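Oligopeptide-binding protein AppA (Bacillus subtilis, PDB 1XOC) binds oligopeptides such as tetra- and pentapeptides, but not tripeptides, for a permease that can replace the OPP system in sporulation and competence. Local coordinates at residues Asp426-Asp429 / Ser434-Lys437; Leu401-Gln404 / Pro408-Asp411; Ile430-Gln435 / Lys452-Ala457. All coordinates share one frame; numbering follows the deposited sequence.

Contacts 1 and 3 work on the same element, the short helix 428-431 and the turn after it: S434 and Q435 belong to both, and their centres lie about 6 Å apart. Contact 1 is buried and largely polar, with hydroxyls, an amide and a water meeting where the chain doubles back. Contact 3, partly buried, is apolar and presses helix 448-457 against that turn through M454. Contact 2 lies at the surface, in the connection from helix 398-405 to strand 414-420, and has one backbone hydrogen bond between its segments, with side-chain packing beside it. The indole of W410 reaches contact 1, where its CZ2 packs on the backbone carbonyls of I436 and K437.

Contact 1 (Asp426-Asp429 / Ser434-Lys437); sequences DQYD and SQIK
The phenol of Y428 meets two polar groups as the chain doubles back after helix 428-431: the hydroxyl of S434 and the amide of Q435. Its polar end comes first. S434 OG lies 3.2 Å from Y428 OH and 3.0 Å from Q435 OE1, and its single proton could serve either acceptor, so the pattern is not settled. Y428 OH is also hydrogen-bonded to E124, which places the phenol in a wider polar cluster. With CG anti to the backbone N (chi1 178°), the ring swings out across the turn, although the CB itself does not head for the far segment.

The ring and the amide only pack. Q435 OE1 approaches Y428 CE2 at 3.6 Å; the ring and amide planes are inclined by 36°, and the two side chains cross at about a right angle. Q435 CB faces the helix and rests near D429 O, its first torsion puts CG 3.5 Å from Y428 O, and the bend at chi2 (-52°) then turns the amide back toward the ring. The other end of the amide is bridged: one water donates to D429 O at 2.7 Å and accepts from Q435 NE2. That gives a carbonyl of the short helix and a buried amide nitrogen a shared partner.

Charge enters at the start of the helix. D426 OD2 takes the amide proton of Y428 N at 2.9 Å, from above the carboxylate plane, while its OD1 makes a salt bridge with K458, whose ammonium also forms a cation-pi contact with the Y428 ring. D429 OD1 is held by S121 OG. The whole is a short helix with an aspartate capping bond before it and a compact polar turn behind it, in the solute-binding fold of family 5.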
loop_
_atom_site.group_PDB
_atom_site.type_symbol
_atom_site.label_atom_id
_atom_site.label_comp_id
_atom_site.label_asym_id
_atom_site.label_seq_id
_atom_site.Cartn_x
_atom_site.Cartn_y
_atom_site.Cartn_z
ATOM N N ASP A 426 7.929 0.063 -10.251
ATOM C CA ASP A 426 7.565 -0.883 -11.328
ATOM C C ASP A 426 6.025 -1.060 -11.275
ATOM O O ASP A 426 5.455 -1.573 -10.273
ATOM C CB ASP A 426 8.334 -2.231 -11.210
ATOM C CG ASP A 426 7.993 -3.239 -12.351
ATOM O OD1 ASP A 426 8.661 -4.323 -12.480
ATOM O OD2 ASP A 426 7.077 -2.941 -13.150
ATOM N N GLN A 427 5.376 -0.613 -12.356
ATOM C CA GLN A 427 3.922 -0.559 -12.507
ATOM C C GLN A 427 3.304 -1.899 -12.892
ATOM O O GLN A 427 2.086 -2.018 -12.953
ATOM C CB GLN A 427 3.564 0.433 -13.618
ATOM C CG GLN A 427 4.065 1.848 -13.413
ATOM C CD GLN A 427 3.676 2.392 -12.105
ATOM O OE1 GLN A 427 4.524 2.899 -11.348
ATOM N NE2 GLN A 427 2.391 2.270 -11.780
ATOM N N TYR A 428 4.141 -2.881 -13.193
ATOM C CA TYR A 428 3.693 -4.207 -13.611
ATOM C C TYR A 428 2.686 -4.798 -12.601
ATOM O O TYR A 428 1.674 -5.364 -12.994
ATOM C CB TYR A 428 4.909 -5.113 -13.759
ATOM C CG TYR A 428 4.629 -6.536 -14.144
ATOM C CD1 TYR A 428 4.737 -6.972 -15.457
ATOM C CD2 TYR A 428 4.311 -7.476 -13.167
ATOM C CE1 TYR A 428 4.508 -8.301 -15.782
ATOM C CE2 TYR A 428 4.084 -8.794 -13.488
ATOM C CZ TYR A 428 4.170 -9.196 -14.791
ATOM O OH TYR A 428 3.952 -10.527 -15.097
ATOM N N ASP A 429 2.974 -4.674 -11.303
ATOM C CA ASP A 429 2.171 -5.330 -10.274
ATOM C C ASP A 429 0.727 -4.855 -10.298
ATOM O O ASP A 429 -0.178 -5.607 -9.949
ATOM C CB ASP A 429 2.772 -5.103 -8.860
ATOM C CG ASP A 429 4.048 -5.899 -8.609
ATOM O OD1 ASP A 429 4.417 -6.738 -9.461
ATOM O OD2 ASP A 429 4.698 -5.710 -7.522
ATOM N N SER A 434 -1.822 -9.532 -16.744
ATOM C CA SER A 434 -1.563 -10.810 -16.073
ATOM C C SER A 434 -1.887 -10.758 -14.577
ATOM O O SER A 434 -2.009 -11.824 -13.948
ATOM C CB SER A 434 -0.100 -11.247 -16.258
ATOM O OG SER A 434 0.802 -10.458 -15.498
ATOM N N GLN A 435 -2.016 -9.552 -14.018
ATOM C CA GLN A 435 -2.226 -9.373 -12.576
ATOM C C GLN A 435 -3.677 -9.195 -12.183
ATOM O O GLN A 435 -3.972 -8.934 -11.037
ATOM C CB GLN A 435 -1.380 -8.199 -12.072
ATOM C CG GLN A 435 0.118 -8.425 -12.298
ATOM C CD GLN A 435 0.610 -9.755 -11.754
ATOM O OE1 GLN A 435 1.168 -10.615 -12.498
ATOM N NE2 GLN A 435 0.404 -9.946 -10.463
ATOM N N ILE A 436 -4.582 -9.367 -13.139
ATOM C CA ILE A 436 -5.994 -9.276 -12.852
ATOM C C ILE A 436 -6.489 -10.489 -12.056
ATOM O O ILE A 436 -7.155 -10.335 -11.024
ATOM C CB ILE A 436 -6.805 -9.151 -14.163
ATOM C CG1 ILE A 436 -6.500 -7.827 -14.880
ATOM C CG2 ILE A 436 -8.302 -9.233 -13.866
ATOM C CD1 ILE A 436 -7.119 -7.773 -16.304
ATOM N N LYS A 437 -6.189 -11.683 -12.541
ATOM C CA LYS A 437 -6.804 -12.885 -11.987
ATOM C C LYS A 437 -6.450 -13.132 -10.531
ATOM O O LYS A 437 -7.319 -13.496 -9.729
ATOM C CB LYS A 437 -6.454 -14.109 -12.823
ATOM C CG LYS A 437 -7.180 -15.377 -12.382
ATOM C CD LYS A 437 -6.752 -16.581 -13.225
ATOM C CE LYS A 437 -7.550 -17.838 -12.880
ATOM N NZ LYS A 437 -7.635 -18.778 -14.044
HETATM O O HOH W 1 -0.132 -7.971 -8.717
#

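Contact 2 (Leu401-Gln404 / Pro408-Asp411); sequences LVEQ and PNWD
D411 comes back to the end of helix 398-405 and offers its amide to Q404 O, the hydrogen bond of this contact. D411 N and Q404 O are 2.8 Å apart and the N-H points almost straight at the oxygen (176°), yet the donor stands above the carbonyl plane. W410 N lies close to the same oxygen at a poor angle and does not bond to it.

The conformations of the loop bring this about. A cis peptide precedes P408, and W410 takes a left-handed backbone turn, which sends its indole away from the helix while the D411 amide faces it. The indole has P408 C 3.4 Å above one face, toward the rim, and meets W444 edge to face. N409 is directed back at the helix, where its CB rests 3.4 Å from Q404 O.

Strands 390-396 and 414-420 both run parallel to strand 358-367, which lies between them, so the helix and this loop form the crossover of a beta-alpha-beta unit; the helix's V402 packs on a polar side chain of the bound peptide.

Among the side chains, Q404 and D411 form the main pair. The glutamine chain is extended beyond CG, and its CG comes 3.8 Å from D411 OD1, with amide and carboxylate planes 58° apart. D411 turns its carboxylate anti to its own nitrogen (chi1 178°), alongside the aliphatic part of Q404 instead of toward the amide tip. That tip has a different partner: Q404 OE1 accepts from K365 NZ, and the same ammonium donates to D411 O, so one lysine on strand 358-367 ties helix and loop together.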
loop_
_atom_site.group_PDB
_atom_site.type_symbol
_atom_site.label_atom_id
_atom_site.label_comp_id
_atom_site.label_asym_id
_atom_site.label_seq_id
_atom_site.Cartn_x
_atom_site.Cartn_y
_atom_site.Cartn_z
ATOM N N LEU A 401 -13.748 -3.730 2.755
ATOM C CA LEU A 401 -13.518 -3.132 1.460
ATOM C C LEU A 401 -12.276 -3.757 0.771
ATOM O O LEU A 401 -12.317 -4.031 -0.410
ATOM C CB LEU A 401 -13.276 -1.630 1.614
ATOM C CG LEU A 401 -13.217 -0.863 0.321
ATOM C CD1 LEU A 401 -14.410 -1.129 -0.536
ATOM C CD2 LEU A 401 -13.068 0.648 0.586
ATOM N N VAL A 402 -11.221 -4.033 1.541
ATOM C CA VAL A 402 -10.065 -4.728 1.026
ATOM C C VAL A 402 -10.464 -6.087 0.492
ATOM O O VAL A 402 -9.980 -6.496 -0.555
ATOM C CB VAL A 402 -8.980 -4.873 2.130
ATOM C CG1 VAL A 402 -7.841 -5.807 1.689
ATOM C CG2 VAL A 402 -8.414 -3.513 2.521
ATOM N N GLU A 403 -11.328 -6.793 1.203
ATOM C CA GLU A 403 -11.766 -8.104 0.767
ATOM C C GLU A 403 -12.587 -8.009 -0.508
ATOM O O GLU A 403 -12.453 -8.827 -1.402
ATOM C CB GLU A 403 -12.533 -8.797 1.891
ATOM C CG GLU A 403 -13.052 -10.173 1.520
ATOM C CD GLU A 403 -13.608 -10.910 2.706
ATOM O OE1 GLU A 403 -14.054 -12.069 2.517
ATOM O OE2 GLU A 403 -13.588 -10.347 3.831
ATOM N N GLN A 404 -13.422 -6.991 -0.587
ATOM C CA GLN A 404 -14.286 -6.767 -1.739
ATOM C C GLN A 404 -13.504 -6.428 -3.013
ATOM O O GLN A 404 -13.854 -6.908 -4.099
ATOM C CB GLN A 404 -15.252 -5.627 -1.428
ATOM C CG GLN A 404 -16.408 -6.048 -0.565
ATOM C CD GLN A 404 -17.185 -4.909 0.060
ATOM O OE1 GLN A 404 -17.204 -3.786 -0.425
ATOM N NE2 GLN A 404 -17.861 -5.217 1.150
ATOM N N PRO A 408 -11.209 -13.122 -5.325
ATOM C CA PRO A 408 -11.978 -13.366 -6.537
ATOM C C PRO A 408 -13.252 -12.522 -6.665
ATOM O O PRO A 408 -14.168 -12.918 -7.398
ATOM C CB PRO A 408 -12.375 -14.832 -6.364
ATOM C CG PRO A 408 -12.639 -14.918 -4.916
ATOM C CD PRO A 408 -11.640 -14.034 -4.248
ATOM N N ASN A 409 -13.311 -11.382 -5.965
ATOM C CA ASN A 409 -14.565 -10.630 -5.795
ATOM C C ASN A 409 -14.693 -9.439 -6.742
ATOM O O ASN A 409 -15.660 -9.343 -7.499
ATOM C CB ASN A 409 -14.704 -10.154 -4.350
ATOM C CG ASN A 409 -14.674 -11.292 -3.359
ATOM O OD1 ASN A 409 -14.053 -11.190 -2.291
ATOM N ND2 ASN A 409 -15.360 -12.368 -3.678
ATOM N N TRP A 410 -13.721 -8.534 -6.713
ATOM C CA TRP A 410 -13.790 -7.314 -7.510
ATOM C C TRP A 410 -15.152 -6.645 -7.418
ATOM O O TRP A 410 -15.721 -6.194 -8.423
ATOM C CB TRP A 410 -13.479 -7.611 -8.961
ATOM C CG TRP A 410 -12.181 -8.326 -9.137
ATOM C CD1 TRP A 410 -10.921 -7.792 -9.040
ATOM C CD2 TRP A 410 -12.012 -9.693 -9.495
ATOM N NE1 TRP A 410 -9.985 -8.764 -9.283
ATOM C CE2 TRP A 410 -10.629 -9.937 -9.575
ATOM C CE3 TRP A 410 -12.900 -10.746 -9.737
ATOM C CZ2 TRP A 410 -10.115 -11.190 -9.912
ATOM C CZ3 TRP A 410 -12.403 -11.981 -10.072
ATOM C CH2 TRP A 410 -11.014 -12.202 -10.152
ATOM N N ASP A 411 -15.644 -6.573 -6.183
ATOM C CA ASP A 411 -17.049 -6.281 -5.909
ATOM C C ASP A 411 -17.206 -4.785 -5.668
ATOM O O ASP A 411 -17.443 -4.340 -4.537
ATOM C CB ASP A 411 -17.459 -7.091 -4.690
ATOM C CG ASP A 411 -18.889 -6.855 -4.265
ATOM O OD1 ASP A 411 -19.146 -7.046 -3.059
ATOM O OD2 ASP A 411 -19.721 -6.443 -5.095
#

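Contact 3 (Ile430-Gln435 / Lys452-Ala457); sequences IFHSSQ and KLMKDA
M454 reaches from helix 448-457 into the place where helix 428-431 ends, and M454 and H432 carry the contact between them. At CB the methionine passes the edge of the H432 imidazole, close to the ring plane. CG stands anti to the carbonyl carbon (chi1 -72°) and leads on toward the other segment. SD then settles 4.1 Å from H432 N and equally far from F431 CB, and it also packs on the backbone of Q427 and Y428. The bend about the CG-SD bond (chi3 -80°) brings the methyl CE onto the peptide joining F431 and H432: it lies 3.7 Å from F431 O and 3.7 Å from H432 N, with F431 CB at 4.1 Å.

The F431 ring leads away; it carries I430 CG2 over the centre of one face and meets Y483. H432, its CG anti to the backbone N, lays its imidazole against the helix, near M454 and K455, with CE1 4.2 Å from K455 CB. H432 also meets the Y428 ring.

Within the helix, K452 NZ meets the syn lone pair of D456 OD2 at 2.6 Å in a salt bridge one turn long. Just beside the contact, S433 OG of the turn makes a hydrogen bond to D451 OD2 of helix 448-457. What crosses between the two segments themselves is van der Waals contact, a flexible thioether fitted against a backbone peptide and two ring-bearing residues, and the neighbouring S433-D451 bond supplies the direction that this packing lacks.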
loop_
_atom_site.group_PDB
_atom_site.type_symbol
_atom_site.label_atom_id
_atom_site.label_comp_id
_atom_site.label_asym_id
_atom_site.label_seq_id
_atom_site.Cartn_x
_atom_site.Cartn_y
_atom_site.Cartn_z
ATOM N N ILE A 430 0.523 -3.605 -10.692
ATOM C CA ILE A 430 -0.781 -2.959 -10.625
ATOM C C ILE A 430 -1.499 -2.889 -11.980
ATOM O O ILE A 430 -2.716 -2.980 -12.022
ATOM C CB ILE A 430 -0.625 -1.528 -10.015
ATOM C CG1 ILE A 430 -0.177 -1.644 -8.536
ATOM C CG2 ILE A 430 -1.908 -0.745 -10.126
ATOM C CD1 ILE A 430 0.196 -0.284 -7.901
ATOM N N PHE A 431 -0.761 -2.738 -13.068
ATOM C CA PHE A 431 -1.363 -2.477 -14.396
ATOM C C PHE A 431 -1.155 -3.530 -15.479
ATOM O O PHE A 431 -1.819 -3.484 -16.532
ATOM C CB PHE A 431 -0.919 -1.113 -14.920
ATOM C CG PHE A 431 -1.367 0.060 -14.065
ATOM C CD1 PHE A 431 -2.706 0.393 -13.949
ATOM C CD2 PHE A 431 -0.443 0.821 -13.372
ATOM C CE1 PHE A 431 -3.101 1.477 -13.158
ATOM C CE2 PHE A 431 -0.854 1.892 -12.568
ATOM C CZ PHE A 431 -2.191 2.217 -12.497
ATOM N N HIS A 432 -0.235 -4.472 -15.294
ATOM C CA HIS A 432 -0.098 -5.543 -16.290
ATOM C C HIS A 432 -1.344 -6.464 -16.240
ATOM O O HIS A 432 -1.824 -6.811 -15.176
ATOM C CB HIS A 432 1.194 -6.318 -16.077
ATOM C CG HIS A 432 1.540 -7.204 -17.224
ATOM N ND1 HIS A 432 2.486 -6.874 -18.175
ATOM C CD2 HIS A 432 1.078 -8.421 -17.570
ATOM C CE1 HIS A 432 2.575 -7.849 -19.055
ATOM N NE2 HIS A 432 1.722 -8.798 -18.723
ATOM N N SER A 433 -1.892 -6.824 -17.394
ATOM C CA SER A 433 -3.137 -7.606 -17.430
ATOM C C SER A 433 -3.033 -9.001 -16.820
ATOM O O SER A 433 -4.044 -9.611 -16.457
ATOM C CB SER A 433 -3.653 -7.713 -18.864
ATOM O OG SER A 433 -2.791 -8.454 -19.678
ATOM N N SER A 434 -1.822 -9.532 -16.744
ATOM C CA SER A 434 -1.563 -10.810 -16.073
ATOM C C SER A 434 -1.887 -10.758 -14.577
ATOM O O SER A 434 -2.009 -11.824 -13.948
ATOM C CB SER A 434 -0.100 -11.247 -16.258
ATOM O OG SER A 434 0.802 -10.458 -15.498
ATOM N N GLN A 435 -2.016 -9.552 -14.018
ATOM C CA GLN A 435 -2.226 -9.373 -12.576
ATOM C C GLN A 435 -3.677 -9.195 -12.183
ATOM O O GLN A 435 -3.972 -8.934 -11.037
ATOM C CB GLN A 435 -1.380 -8.199 -12.072
ATOM C CG GLN A 435 0.118 -8.425 -12.298
ATOM C CD GLN A 435 0.610 -9.755 -11.754
ATOM O OE1 GLN A 435 1.168 -10.615 -12.498
ATOM N NE2 GLN A 435 0.404 -9.946 -10.463
ATOM N N LYS A 452 3.483 -5.331 -22.855
ATOM C CA LYS A 452 4.779 -5.617 -23.432
ATOM C C LYS A 452 5.883 -4.698 -22.902
ATOM O O LYS A 452 6.980 -5.146 -22.607
ATOM C CB LYS A 452 4.703 -5.501 -24.955
ATOM C CG LYS A 452 6.023 -5.860 -25.626
ATOM C CD LYS A 452 5.902 -6.182 -27.111
ATOM C CE LYS A 452 6.999 -7.159 -27.568
ATOM N NZ LYS A 452 8.335 -6.910 -26.954
ATOM N N LEU A 453 5.608 -3.406 -22.838
ATOM C CA LEU A 453 6.584 -2.439 -22.334
ATOM C C LEU A 453 6.993 -2.708 -20.879
ATOM O O LEU A 453 8.173 -2.659 -20.541
ATOM C CB LEU A 453 6.038 -1.014 -22.457
ATOM C CG LEU A 453 5.889 -0.446 -23.867
ATOM C CD1 LEU A 453 5.042 0.803 -23.857
ATOM C CD2 LEU A 453 7.248 -0.155 -24.476
ATOM N N MET A 454 6.002 -2.972 -20.031
ATOM C CA MET A 454 6.227 -3.302 -18.618
ATOM C C MET A 454 7.019 -4.590 -18.419
ATOM O O MET A 454 7.917 -4.654 -17.580
ATOM C CB MET A 454 4.880 -3.387 -17.888
ATOM C CG MET A 454 4.228 -2.021 -17.681
ATOM S SD MET A 454 2.709 -2.023 -16.690
ATOM C CE MET A 454 1.487 -2.544 -17.885
ATOM N N LYS A 455 6.677 -5.617 -19.188
ATOM C CA LYS A 455 7.405 -6.875 -19.174
ATOM C C LYS A 455 8.857 -6.679 -19.636
ATOM O O LYS A 455 9.796 -7.126 -18.965
ATOM C CB LYS A 455 6.691 -7.887 -20.074
ATOM C CG LYS A 455 7.253 -9.307 -20.056
ATOM C CD LYS A 455 6.806 -10.064 -21.315
ATOM C CE LYS A 455 7.436 -11.440 -21.433
ATOM N NZ LYS A 455 7.068 -12.121 -22.719
ATOM N N ASP A 456 9.039 -6.010 -20.777
ATOM C CA ASP A 456 10.382 -5.798 -21.340
ATOM C C ASP A 456 11.228 -4.885 -20.450
ATOM O O ASP A 456 12.443 -5.044 -20.376
ATOM C CB ASP A 456 10.314 -5.232 -22.772
ATOM C CG ASP A 456 9.731 -6.231 -23.797
ATOM O OD1 ASP A 456 9.568 -7.447 -23.513
ATOM O OD2 ASP A 456 9.427 -5.777 -24.918
ATOM N N ALA A 457 10.585 -3.966 -19.729
ATOM C CA ALA A 457 11.305 -3.039 -18.840
ATOM C C ALA A 457 12.067 -3.758 -17.734
ATOM O O ALA A 457 13.090 -3.265 -17.271
ATOM C CB ALA A 457 10.359 -2.005 -18.244
#